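Local coordinates for inhibitor from Tityus obscurus scorpion venom (TopI1) (Tityus, PDB 6MRQ), which probably acts as an inhibitor, a small disulfide-rich peptide of scorpion venom, at residues C5-Y8 with D9-K12. Residues are numbered along the deposited sequence; the frame is centred on the assembly and turned at random.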
ATOM      1  N   CYS B   5      18.324   5.442  -2.385  1.00 19.26           N
ATOM      2  CA  CYS B   5      18.916   6.518  -3.162  1.00 20.94           C
ATOM      3  C   CYS B   5      20.166   6.997  -2.445  1.00 21.29           C
ATOM      4  O   CYS B   5      20.329   6.798  -1.239  1.00 22.98           O
ATOM      5  CB  CYS B   5      17.930   7.680  -3.328  1.00 22.26           C
ATOM      6  SG  CYS B   5      17.320   8.274  -1.727  1.00 19.44           S
ATOM      7  N   LYS B   6      21.044   7.643  -3.210  1.00 21.96           N
ATOM      8  CA  LYS B   6      22.132   8.432  -2.650  1.00 23.77           C
ATOM      9  C   LYS B   6      21.902   9.923  -2.821  1.00 23.74           C
ATOM     10  O   LYS B   6      22.319  10.706  -1.962  1.00 28.25           O
ATOM     11  CB  LYS B   6      23.461   8.063  -3.324  1.00 25.43           C
ATOM     12  CG  LYS B   6      23.924   6.633  -3.049  0.74 29.33           C
ATOM     13  CD  LYS B   6      24.506   6.493  -1.646  0.32 33.04           C
ATOM     14  CE  LYS B   6      25.126   5.117  -1.424  0.89 41.70           C
ATOM     15  NZ  LYS B   6      24.105   4.041  -1.309  0.79 38.15           N
ATOM     16  N   THR B   7      21.257  10.318  -3.917  1.00 24.72           N
ATOM     17  CA  THR B   7      20.863  11.695  -4.160  1.00 23.22           C
ATOM     18  C   THR B   7      19.427  11.678  -4.672  1.00 21.91           C
ATOM     19  O   THR B   7      18.911  10.639  -5.095  1.00 20.61           O
ATOM     20  CB  THR B   7      21.749  12.378  -5.212  1.00 24.49           C
ATOM     21  OG1 THR B   7      21.463  11.827  -6.504  1.00 30.55           O
ATOM     22  CG2 THR B   7      23.229  12.201  -4.884  1.00 28.41           C
ATOM     23  N   TYR B   8      18.781  12.840  -4.644  1.00 20.48           N
ATOM     24  CA  TYR B   8      17.382  12.872  -5.058  1.00 20.82           C
ATOM     25  C   TYR B   8      17.213  12.577  -6.545  1.00 20.18           C
ATOM     26  O   TYR B   8      16.150  12.091  -6.948  1.00 20.65           O
ATOM     27  CB  TYR B   8      16.720  14.188  -4.653  1.00 20.41           C
ATOM     28  CG  TYR B   8      15.211  14.136  -4.741  1.00 19.42           C
ATOM     29  CD1 TYR B   8      14.485  13.182  -4.032  1.00 17.91           C
ATOM     30  CD2 TYR B   8      14.507  15.030  -5.539  1.00 21.60           C
ATOM     31  CE1 TYR B   8      13.113  13.120  -4.118  1.00 18.88           C
ATOM     32  CE2 TYR B   8      13.134  14.980  -5.626  1.00 20.13           C
ATOM     33  CZ  TYR B   8      12.444  14.023  -4.910  1.00 19.71           C
ATOM     34  OH  TYR B   8      11.079  13.960  -4.986  1.00 21.49           O
ATOM     35  N   ASP B   9      18.243  12.810  -7.362  1.00 22.82           N
ATOM     36  CA  ASP B   9      18.150  12.421  -8.765  1.00 29.96           C
ATOM     37  C   ASP B   9      17.881  10.927  -8.913  1.00 29.00           C
ATOM     38  O   ASP B   9      17.261  10.503  -9.896  1.00 25.19           O
ATOM     39  CB  ASP B   9      19.416  12.808  -9.526  1.00 28.56           C
ATOM     40  CG  ASP B   9      19.314  12.492 -11.007  0.78 34.78           C
ATOM     41  OD1 ASP B   9      18.570  13.202 -11.716  0.44 35.05           O
ATOM     42  OD2 ASP B   9      19.968  11.529 -11.455  0.37 34.25           O
ATOM     43  N   ASP B  10      18.335  10.111  -7.952  1.00 24.59           N
ATOM     44  CA  ASP B  10      18.037   8.684  -7.980  1.00 23.88           C
ATOM     45  C   ASP B  10      16.557   8.392  -7.778  1.00 21.51           C
ATOM     46  O   ASP B  10      16.125   7.256  -8.008  1.00 25.55           O
ATOM     47  CB  ASP B  10      18.823   7.946  -6.891  1.00 24.59           C
ATOM     48  CG  ASP B  10      20.321   8.051  -7.072  1.00 22.80           C
ATOM     49  OD1 ASP B  10      20.787   8.056  -8.231  1.00 29.67           O
ATOM     50  OD2 ASP B  10      21.035   8.129  -6.052  1.00 27.20           O
ATOM     51  N   CYS B  11      15.775   9.375  -7.343  1.00 20.06           N
ATOM     52  CA  CYS B  11      14.364   9.185  -7.057  1.00 20.29           C
ATOM     53  C   CYS B  11      13.463   9.584  -8.211  1.00 20.88           C
ATOM     54  O   CYS B  11      12.239   9.486  -8.082  1.00 21.11           O
ATOM     55  CB  CYS B  11      13.976  10.006  -5.826  1.00 19.63           C
ATOM     56  SG  CYS B  11      14.930   9.569  -4.379  1.00 17.95           S
ATOM     57  N   LYS B  12      14.033  10.036  -9.330  1.00 22.87           N
ATOM     58  CA  LYS B  12      13.222  10.542 -10.429  1.00 27.57           C
ATOM     59  C   LYS B  12      12.238   9.496 -10.935  1.00 28.43           C
ATOM     60  O   LYS B  12      11.124   9.843 -11.344  1.00 31.09           O
ATOM     61  CB  LYS B  12      14.135  11.010 -11.564  1.00 31.31           C
ATOM     62  CG  LYS B  12      13.393  11.497 -12.800  0.55 37.81           C
ATOM     63  CD  LYS B  12      14.354  11.852 -13.927  0.08 41.92           C
ATOM     64  CE  LYS B  12      13.603  12.176 -15.210  1.00 46.63           C
ATOM     65  NZ  LYS B  12      14.288  13.241 -15.994  0.60 44.22           N
TER
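Asp10 turns its carboxylate back to the backbone N-H groups of Lys6 and Thr7 where a 3-10 turn leads into helix 12-15 of a compact, three-disulfide peptide, whose cysteine pairing and two-stranded sheet fit the cysteine-stabilised alpha/beta fold. It illustrates how one carboxylate can hold the chain just ahead of a helical turn. Asp10 OD2 accepts two backbone N-H groups: it turns its anti lone pair to Lys6 N, at 2.9 Å, whereas Thr7 N, 3.1 Å from OD2, approaches from above the carboxylate plane, 44° out of it. With CG placed beside the backbone N (chi1 -62°), the carboxylate turns back toward these donors, and together they should limit its rotation.

Backbone bonds wind the turn itself. Asp10 N donates to Thr7 O at 3.0 Å, and one residue further on Cys11 N donates to Tyr8 O at 2.8 Å.

Sulfur and apolar contacts join the two buried cysteines and Tyr8. Disulfides join Cys5 to Cys22 and Cys11 to Cys27, fastening the turn at two points to the two-stranded sheet; Cys5 CB rests 3.7 Å from Cys11 SG. Tyr8, its OH bonded to Arg18 O, sets the CD1 and CE1 atoms of its ring against Cys11. Cys11 SG, 4.7 Å from the centroid of the Tyr8 ring, meets it obliquely, 57° off the normal, while Cys11 CB touches Tyr8 CE1 at 3.7 Å.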